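Local coordinates for protein glycosyl hydrolase, family 38 (Enterococcus faecalis, PDB 5KBP) that probably hydrolyses alpha-mannosidic linkages in carbohydrates, as expected of a family 38 glycoside hydrolase, at residues S603-D617 / Q636-V650. Residues are numbered along the deposited sequence; the frame is centred on the assembly and turned at random.
Sequences SYQIKQTVMLPVAAD and QRSTTLRPFEITTMV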
ATOM      1  N   SER A 603      -6.670  -8.162  37.168  1.00 57.86           N
ATOM      2  CA  SER A 603      -6.709  -6.972  36.331  1.00 60.22           C
ATOM      3  C   SER A 603      -7.894  -6.101  36.721  1.00 62.41           C
ATOM      4  O   SER A 603      -8.957  -6.600  37.099  1.00 58.51           O
ATOM      5  CB  SER A 603      -6.800  -7.327  34.840  1.00 57.13           C
ATOM      6  OG  SER A 603      -8.046  -7.930  34.537  1.00 67.33           O
ATOM      7  N   TYR A 604      -7.694  -4.788  36.620  1.00 57.63           N
ATOM      8  CA  TYR A 604      -8.724  -3.794  36.887  1.00 58.48           C
ATOM      9  C   TYR A 604      -8.961  -2.946  35.646  1.00 59.99           C
ATOM     10  O   TYR A 604      -8.025  -2.652  34.895  1.00 58.75           O
ATOM     11  CB  TYR A 604      -8.327  -2.879  38.051  1.00 58.14           C
ATOM     12  CG  TYR A 604      -8.641  -3.428  39.423  1.00 65.19           C
ATOM     13  CD1 TYR A 604      -7.846  -4.407  40.000  1.00 61.05           C
ATOM     14  CD2 TYR A 604      -9.724  -2.952  40.149  1.00 68.19           C
ATOM     15  CE1 TYR A 604      -8.128  -4.905  41.256  1.00 61.99           C
ATOM     16  CE2 TYR A 604     -10.013  -3.444  41.407  1.00 71.83           C
ATOM     17  CZ  TYR A 604      -9.210  -4.420  41.955  1.00 70.57           C
ATOM     18  OH  TYR A 604      -9.488  -4.915  43.206  1.00 73.03           O
ATOM     19  N   GLN A 605     -10.213  -2.551  35.441  1.00 56.83           N
ATOM     20  CA  GLN A 605     -10.574  -1.612  34.388  1.00 49.90           C
ATOM     21  C   GLN A 605     -10.823  -0.248  35.011  1.00 56.71           C
ATOM     22  O   GLN A 605     -11.603  -0.126  35.961  1.00 54.29           O
ATOM     23  CB  GLN A 605     -11.817  -2.076  33.628  1.00 58.11           C
ATOM     24  CG  GLN A 605     -12.139  -1.225  32.409  1.00 54.97           C
ATOM     25  CD  GLN A 605     -13.589  -1.335  31.981  1.00 60.26           C
ATOM     26  OE1 GLN A 605     -14.501  -1.076  32.767  1.00 66.28           O
ATOM     27  NE2 GLN A 605     -13.810  -1.719  30.728  1.00 58.37           N
ATOM     28  N   ILE A 606     -10.154   0.773  34.483  1.00 57.82           N
ATOM     29  CA  ILE A 606     -10.312   2.147  34.945  1.00 54.44           C
ATOM     30  C   ILE A 606     -10.907   2.957  33.803  1.00 49.86           C
ATOM     31  O   ILE A 606     -10.288   3.088  32.740  1.00 45.12           O
ATOM     32  CB  ILE A 606      -8.980   2.754  35.410  1.00 54.72           C
ATOM     33  CG1 ILE A 606      -8.358   1.896  36.513  1.00 52.66           C
ATOM     34  CG2 ILE A 606      -9.192   4.179  35.898  1.00 60.88           C
ATOM     35  CD1 ILE A 606      -6.998   2.376  36.966  1.00 56.63           C
ATOM     36  N   LYS A 607     -12.102   3.498  34.021  1.00 56.35           N
ATOM     37  CA  LYS A 607     -12.796   4.310  33.031  1.00 55.58           C
ATOM     38  C   LYS A 607     -12.861   5.754  33.506  1.00 60.56           C
ATOM     39  O   LYS A 607     -13.341   6.031  34.611  1.00 53.58           O
ATOM     40  CB  LYS A 607     -14.208   3.780  32.772  1.00 57.64           C
ATOM     41  CG  LYS A 607     -14.280   2.666  31.743  1.00 63.18           C
ATOM     42  CD  LYS A 607     -15.725   2.325  31.420  1.00 75.41           C
ATOM     43  CE  LYS A 607     -15.824   1.316  30.290  1.00 84.62           C
ATOM     44  NZ  LYS A 607     -17.243   1.037  29.937  1.00 86.86           N
ATOM     45  N   GLN A 608     -12.381   6.669  32.666  1.00 63.38           N
ATOM     46  CA  GLN A 608     -12.424   8.099  32.940  1.00 64.08           C
ATOM     47  C   GLN A 608     -12.937   8.822  31.704  1.00 60.64           C
ATOM     48  O   GLN A 608     -12.434   8.600  30.599  1.00 61.28           O
ATOM     49  CB  GLN A 608     -11.043   8.633  33.330  1.00 63.27           C
ATOM     50  CG  GLN A 608     -10.500   8.078  34.636  1.00 68.00           C
ATOM     51  CD  GLN A 608      -8.996   7.898  34.604  1.00 66.54           C
ATOM     52  OE1 GLN A 608      -8.423   7.578  33.564  1.00 68.26           O
ATOM     53  NE2 GLN A 608      -8.348   8.106  35.745  1.00 67.26           N
ATOM     54  N   THR A 609     -13.938   9.675  31.894  1.00 58.74           N
ATOM     55  CA  THR A 609     -14.475  10.518  30.835  1.00 62.29           C
ATOM     56  C   THR A 609     -14.137  11.970  31.142  1.00 60.30           C
ATOM     57  O   THR A 609     -14.430  12.462  32.237  1.00 67.07           O
ATOM     58  CB  THR A 609     -15.989  10.342  30.693  1.00 65.89           C
ATOM     59  OG1 THR A 609     -16.277   9.036  30.181  1.00 61.74           O
ATOM     60  CG2 THR A 609     -16.565  11.387  29.747  1.00 70.56           C
ATOM     61  N   VAL A 610     -13.512  12.646  30.180  1.00 56.29           N
ATOM     62  CA  VAL A 610     -13.128  14.041  30.333  1.00 59.67           C
ATOM     63  C   VAL A 610     -13.599  14.814  29.109  1.00 61.50           C
ATOM     64  O   VAL A 610     -13.701  14.269  28.005  1.00 62.61           O
ATOM     65  CB  VAL A 610     -11.603  14.195  30.544  1.00 58.52           C
ATOM     66  CG1 VAL A 610     -10.851  14.120  29.219  1.00 54.36           C
ATOM     67  CG2 VAL A 610     -11.295  15.484  31.282  1.00 67.24           C
ATOM     68  N   MET A 611     -13.905  16.092  29.315  1.00 57.81           N
ATOM     69  CA  MET A 611     -14.427  16.956  28.265  1.00 55.96           C
ATOM     70  C   MET A 611     -13.277  17.731  27.635  1.00 54.51           C
ATOM     71  O   MET A 611     -12.624  18.538  28.306  1.00 54.56           O
ATOM     72  CB  MET A 611     -15.482  17.910  28.821  1.00 54.33           C
ATOM     73  CG  MET A 611     -16.680  17.204  29.428  1.00 51.96           C
ATOM     74  SD  MET A 611     -17.665  16.305  28.211  1.00 63.86           S
ATOM     75  CE  MET A 611     -18.241  17.654  27.182  1.00 54.56           C
ATOM     76  N   LEU A 612     -13.037  17.490  26.349  1.00 55.92           N
ATOM     77  CA  LEU A 612     -11.914  18.099  25.660  1.00 59.56           C
ATOM     78  C   LEU A 612     -12.394  19.028  24.551  1.00 56.96           C
ATOM     79  O   LEU A 612     -13.450  18.798  23.953  1.00 52.66           O
ATOM     80  CB  LEU A 612     -10.991  17.032  25.058  1.00 54.94           C
ATOM     81  CG  LEU A 612     -10.273  16.110  26.043  1.00 48.06           C
ATOM     82  CD1 LEU A 612      -9.284  15.219  25.309  1.00 46.04           C
ATOM     83  CD2 LEU A 612      -9.575  16.925  27.119  1.00 48.29           C
ATOM     84  N   PRO A 613     -11.648  20.096  24.272  1.00 53.82           N
ATOM     85  CA  PRO A 613     -11.951  20.920  23.097  1.00 47.71           C
ATOM     86  C   PRO A 613     -11.919  20.081  21.829  1.00 46.61           C
ATOM     87  O   PRO A 613     -11.052  19.223  21.654  1.00 53.07           O
ATOM     88  CB  PRO A 613     -10.838  21.973  23.109  1.00 47.40           C
ATOM     89  CG  PRO A 613     -10.416  22.053  24.542  1.00 51.48           C
ATOM     90  CD  PRO A 613     -10.543  20.654  25.071  1.00 52.92           C
ATOM     91  N   VAL A 614     -12.887  20.328  20.943  1.00 49.92           N
ATOM     92  CA  VAL A 614     -12.999  19.532  19.723  1.00 44.11           C
ATOM     93  C   VAL A 614     -11.761  19.706  18.854  1.00 46.92           C
ATOM     94  O   VAL A 614     -11.287  18.751  18.224  1.00 46.42           O
ATOM     95  CB  VAL A 614     -14.286  19.903  18.965  1.00 46.35           C
ATOM     96  CG1 VAL A 614     -14.400  19.102  17.676  1.00 58.81           C
ATOM     97  CG2 VAL A 614     -15.497  19.667  19.849  1.00 46.41           C
ATOM     98  N   ALA A 615     -11.216  20.913  18.813  1.00 53.65           N
ATOM     99  CA  ALA A 615     -10.017  21.230  18.040  1.00 51.36           C
ATOM    100  C   ALA A 615      -9.544  22.611  18.478  1.00 44.52           C
ATOM    101  O   ALA A 615      -9.990  23.139  19.505  1.00 50.81           O
ATOM    102  CB  ALA A 615     -10.291  21.177  16.535  1.00 49.90           C
ATOM    103  N   ALA A 616      -8.635  23.195  17.706  1.00 43.96           N
ATOM    104  CA  ALA A 616      -8.340  24.609  17.861  1.00 47.25           C
ATOM    105  C   ALA A 616      -9.418  25.433  17.166  1.00 47.66           C
ATOM    106  O   ALA A 616     -10.192  24.926  16.350  1.00 49.83           O
ATOM    107  CB  ALA A 616      -6.960  24.941  17.293  1.00 39.12           C
ATOM    108  N   ASP A 617      -9.475  26.719  17.504  1.00 51.07           N
ATOM    109  CA  ASP A 617     -10.492  27.575  16.916  1.00 53.21           C
ATOM    110  C   ASP A 617     -10.166  27.841  15.447  1.00 52.14           C
ATOM    111  O   ASP A 617      -9.135  27.416  14.917  1.00 51.19           O
ATOM    112  CB  ASP A 617     -10.630  28.874  17.711  1.00 52.65           C
ATOM    113  CG  ASP A 617      -9.300  29.558  17.963  1.00 61.58           C
ATOM    114  OD1 ASP A 617      -8.454  29.595  17.045  1.00 71.69           O
ATOM    115  OD2 ASP A 617      -9.102  30.066  19.088  1.00 60.09           O
ATOM    116  N   GLN A 636      -6.242  29.453  19.881  1.00 38.57           N
ATOM    117  CA  GLN A 636      -6.463  28.790  21.155  1.00 43.11           C
ATOM    118  C   GLN A 636      -7.369  27.583  20.949  1.00 46.31           C
ATOM    119  O   GLN A 636      -7.922  27.366  19.867  1.00 51.39           O
ATOM    120  CB  GLN A 636      -7.078  29.754  22.178  1.00 41.62           C
ATOM    121  CG  GLN A 636      -6.293  31.040  22.356  1.00 49.38           C
ATOM    122  CD  GLN A 636      -4.873  30.799  22.833  1.00 54.06           C
ATOM    123  OE1 GLN A 636      -4.607  29.854  23.575  1.00 48.07           O
ATOM    124  NE2 GLN A 636      -3.952  31.656  22.407  1.00 57.15           N
ATOM    125  N   ARG A 637      -7.516  26.789  22.005  1.00 42.57           N
ATOM    126  CA  ARG A 637      -8.402  25.637  21.942  1.00 50.22           C
ATOM    127  C   ARG A 637      -9.848  26.095  21.805  1.00 60.02           C
ATOM    128  O   ARG A 637     -10.243  27.132  22.348  1.00 64.51           O
ATOM    129  CB  ARG A 637      -8.239  24.769  23.188  1.00 50.63           C
ATOM    130  CG  ARG A 637      -6.797  24.433  23.527  1.00 50.03           C
ATOM    131  CD  ARG A 637      -6.719  23.261  24.487  1.00 45.12           C
ATOM    132  NE  ARG A 637      -7.115  22.010  23.846  1.00 45.31           N
ATOM    133  CZ  ARG A 637      -7.073  20.820  24.437  1.00 52.14           C
ATOM    134  NH1 ARG A 637      -6.651  20.714  25.690  1.00 49.19           N
ATOM    135  NH2 ARG A 637      -7.454  19.735  23.776  1.00 50.73           N
ATOM    136  N   SER A 638     -10.637  25.323  21.062  1.00 50.27           N
ATOM    137  CA  SER A 638     -12.039  25.660  20.874  1.00 50.12           C
ATOM    138  C   SER A 638     -12.780  25.619  22.205  1.00 58.55           C
ATOM    139  O   SER A 638     -12.456  24.835  23.101  1.00 59.55           O
ATOM    140  CB  SER A 638     -12.693  24.699  19.881  1.00 42.47           C
ATOM    141  OG  SER A 638     -14.073  24.983  19.728  1.00 43.03           O
ATOM    142  N   THR A 639     -13.779  26.491  22.335  1.00 56.83           N
ATOM    143  CA  THR A 639     -14.624  26.484  23.521  1.00 59.06           C
ATOM    144  C   THR A 639     -15.688  25.397  23.466  1.00 58.48           C
ATOM    145  O   THR A 639     -16.272  25.067  24.503  1.00 57.84           O
ATOM    146  CB  THR A 639     -15.287  27.851  23.709  1.00 61.30           C
ATOM    147  OG1 THR A 639     -16.077  28.164  22.556  1.00 65.57           O
ATOM    148  CG2 THR A 639     -14.231  28.930  23.900  1.00 56.66           C
ATOM    149  N   THR A 640     -15.949  24.837  22.286  1.00 57.41           N
ATOM    150  CA  THR A 640     -16.891  23.733  22.150  1.00 61.52           C
ATOM    151  C   THR A 640     -16.247  22.456  22.673  1.00 68.14           C
ATOM    152  O   THR A 640     -15.177  22.055  22.202  1.00 64.62           O
ATOM    153  CB  THR A 640     -17.311  23.561  20.692  1.00 60.82           C
ATOM    154  OG1 THR A 640     -17.843  24.796  20.197  1.00 57.18           O
ATOM    155  CG2 THR A 640     -18.368  22.473  20.565  1.00 59.97           C
ATOM    156  N   LEU A 641     -16.898  21.814  23.638  1.00 68.01           N
ATOM    157  CA  LEU A 641     -16.359  20.636  24.297  1.00 63.16           C
ATOM    158  C   LEU A 641     -17.065  19.376  23.809  1.00 57.07           C
ATOM    159  O   LEU A 641     -18.230  19.410  23.401  1.00 51.98           O
ATOM    160  CB  LEU A 641     -16.487  20.755  25.818  1.00 64.92           C
ATOM    161  CG  LEU A 641     -15.882  22.023  26.427  1.00 55.76           C
ATOM    162  CD1 LEU A 641     -16.022  22.013  27.941  1.00 58.87           C
ATOM    163  CD2 LEU A 641     -14.423  22.181  26.018  1.00 47.20           C
ATOM    164  N   ARG A 642     -16.339  18.259  23.858  1.00 55.90           N
ATOM    165  CA  ARG A 642     -16.815  16.964  23.403  1.00 63.03           C
ATOM    166  C   ARG A 642     -16.312  15.901  24.369  1.00 55.39           C
ATOM    167  O   ARG A 642     -15.161  15.976  24.827  1.00 48.70           O
ATOM    168  CB  ARG A 642     -16.324  16.658  21.980  1.00 75.40           C
ATOM    169  CG  ARG A 642     -16.965  15.444  21.325  1.00 88.56           C
ATOM    170  CD  ARG A 642     -16.137  14.959  20.144  1.00 98.78           C
ATOM    171  NE  ARG A 642     -16.733  13.800  19.483  1.00109.36           N
ATOM    172  CZ  ARG A 642     -17.293  13.833  18.279  1.00112.82           C
ATOM    173  NH1 ARG A 642     -17.327  14.967  17.593  1.00113.54           N
ATOM    174  NH2 ARG A 642     -17.811  12.731  17.754  1.00109.70           N
ATOM    175  N   PRO A 643     -17.143  14.914  24.710  1.00 56.20           N
ATOM    176  CA  PRO A 643     -16.695  13.862  25.630  1.00 50.93           C
ATOM    177  C   PRO A 643     -15.527  13.069  25.062  1.00 57.78           C
ATOM    178  O   PRO A 643     -15.417  12.856  23.853  1.00 59.59           O
ATOM    179  CB  PRO A 643     -17.939  12.983  25.794  1.00 47.52           C
ATOM    180  CG  PRO A 643     -19.082  13.891  25.482  1.00 50.29           C
ATOM    181  CD  PRO A 643     -18.579  14.804  24.404  1.00 53.05           C
ATOM    182  N   PHE A 644     -14.647  12.631  25.965  1.00 56.64           N
ATOM    183  CA  PHE A 644     -13.454  11.873  25.588  1.00 47.45           C
ATOM    184  C   PHE A 644     -13.194  10.863  26.703  1.00 46.21           C
ATOM    185  O   PHE A 644     -12.706  11.234  27.774  1.00 49.23           O
ATOM    186  CB  PHE A 644     -12.264  12.798  25.375  1.00 46.44           C
ATOM    187  CG  PHE A 644     -10.996  12.086  24.992  1.00 45.63           C
ATOM    188  CD1 PHE A 644     -10.733  11.776  23.667  1.00 46.71           C
ATOM    189  CD2 PHE A 644     -10.060  11.741  25.953  1.00 47.54           C
ATOM    190  CE1 PHE A 644      -9.567  11.125  23.310  1.00 54.00           C
ATOM    191  CE2 PHE A 644      -8.891  11.090  25.603  1.00 56.77           C
ATOM    192  CZ  PHE A 644      -8.645  10.784  24.280  1.00 55.03           C
ATOM    193  N   GLU A 645     -13.520   9.599  26.446  1.00 53.27           N
ATOM    194  CA  GLU A 645     -13.422   8.555  27.457  1.00 57.27           C
ATOM    195  C   GLU A 645     -12.075   7.848  27.374  1.00 54.89           C
ATOM    196  O   GLU A 645     -11.563   7.579  26.283  1.00 52.87           O
ATOM    197  CB  GLU A 645     -14.560   7.545  27.295  1.00 67.93           C
ATOM    198  CG  GLU A 645     -14.656   6.524  28.420  1.00 86.50           C
ATOM    199  CD  GLU A 645     -15.942   5.723  28.372  1.00101.25           C
ATOM    200  OE1 GLU A 645     -16.812   6.040  27.534  1.00105.44           O
ATOM    201  OE2 GLU A 645     -16.086   4.776  29.174  1.00106.78           O
ATOM    202  N   ILE A 646     -11.505   7.549  28.539  1.00 51.47           N
ATOM    203  CA  ILE A 646     -10.216   6.876  28.651  1.00 44.09           C
ATOM    204  C   ILE A 646     -10.423   5.599  29.452  1.00 56.18           C
ATOM    205  O   ILE A 646     -10.924   5.644  30.583  1.00 58.25           O
ATOM    206  CB  ILE A 646      -9.159   7.772  29.315  1.00 47.86           C
ATOM    207  CG1 ILE A 646      -9.073   9.124  28.603  1.00 44.79           C
ATOM    208  CG2 ILE A 646      -7.802   7.088  29.309  1.00 47.65           C
ATOM    209  CD1 ILE A 646      -8.082  10.080  29.228  1.00 50.21           C
ATOM    210  N   THR A 647     -10.041   4.463  28.871  1.00 56.06           N
ATOM    211  CA  THR A 647     -10.182   3.158  29.509  1.00 54.77           C
ATOM    212  C   THR A 647      -8.811   2.501  29.592  1.00 52.35           C
ATOM    213  O   THR A 647      -8.180   2.241  28.562  1.00 53.77           O
ATOM    214  CB  THR A 647     -11.159   2.266  28.739  1.00 59.90           C
ATOM    215  OG1 THR A 647     -12.428   2.922  28.633  1.00 62.74           O
ATOM    216  CG2 THR A 647     -11.344   0.935  29.457  1.00 57.75           C
ATOM    217  N   THR A 648      -8.360   2.228  30.814  1.00 47.67           N
ATOM    218  CA  THR A 648      -7.055   1.631  31.062  1.00 41.91           C
ATOM    219  C   THR A 648      -7.233   0.318  31.811  1.00 45.89           C
ATOM    220  O   THR A 648      -7.992   0.252  32.784  1.00 49.06           O
ATOM    221  CB  THR A 648      -6.158   2.577  31.868  1.00 44.63           C
ATOM    222  OG1 THR A 648      -6.062   3.838  31.197  1.00 49.79           O
ATOM    223  CG2 THR A 648      -4.762   1.988  32.022  1.00 50.91           C
ATOM    224  N   MET A 649      -6.537  -0.720  31.354  1.00 55.71           N
ATOM    225  CA  MET A 649      -6.537  -2.024  32.008  1.00 55.53           C
ATOM    226  C   MET A 649      -5.219  -2.185  32.756  1.00 62.39           C
ATOM    227  O   MET A 649      -4.159  -2.316  32.137  1.00 74.37           O
ATOM    228  CB  MET A 649      -6.732  -3.146  30.989  1.00 51.82           C
ATOM    229  CG  MET A 649      -8.117  -3.196  30.365  1.00 59.45           C
ATOM    230  SD  MET A 649      -9.399  -3.703  31.527  1.00 69.42           S
ATOM    231  CE  MET A 649      -8.888  -5.380  31.896  1.00 66.61           C
ATOM    232  N   VAL A 650      -5.286  -2.171  34.083  1.00 57.21           N
ATOM    233  CA  VAL A 650      -4.110  -2.358  34.924  1.00 58.45           C
ATOM    234  C   VAL A 650      -4.027  -3.829  35.305  1.00 66.11           C
ATOM    235  O   VAL A 650      -4.932  -4.363  35.954  1.00 67.74           O
ATOM    236  CB  VAL A 650      -4.167  -1.465  36.173  1.00 56.05           C
ATOM    237  CG1 VAL A 650      -2.899  -1.631  37.000  1.00 49.28           C
ATOM    238  CG2 VAL A 650      -4.367  -0.012  35.778  1.00 50.47           C
TER
HETATM  239  O   HOH W   1      -8.537  19.987  20.869  1.00 44.88           O
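Tyr604 to Pro613 pairs antiparallel with Leu641 to Val650, the short strand axes 4.4 Å apart at 139°; alternate pairs, from Tyr604–Val650 to Leu612–Arg642, are hydrogen-bonded, though Phe644 N to Val610 O is weak. Val614 N still donates to Thr640 O; the register then shifts by one, and Ser638 N to Ala615 O and Asp617 N to Gln636 O hold a single bridge at Ala616–Arg637. Ile606, Val610, Leu612, Phe644, Ile646 and Val650 make one face mainly apolar, fit to pack on Phe562 and Ile665. Phe644 CG, anti to the backbone N (chi1 180°), brings the ring alongside Val610 and beneath Leu612 CD1, a CH-pi contact 3.9 Å from the centroid. Ile606 CD1 touches Val650 CG2 at 3.7 Å. The other face is more exposed, so polar ends can meet solvent while aliphatic parts pack: extended Lys607 brings CD 3.3 Å from Glu645 OE2, its NZ salt bridge being long, and Met611 curls its sulfur against Pro643. Where the strands part, Arg637's flat guanidinium rests on Pro613, whose CD sits 3.4 Å above its centre; an in-plane water links NH2 to Pro613 O, and Asp564 takes the salt bridge. Joined through helix 619-625, these are the central strands of an antiparallel meander, 591-597 to 659-667, in the family 38 C-terminal domain.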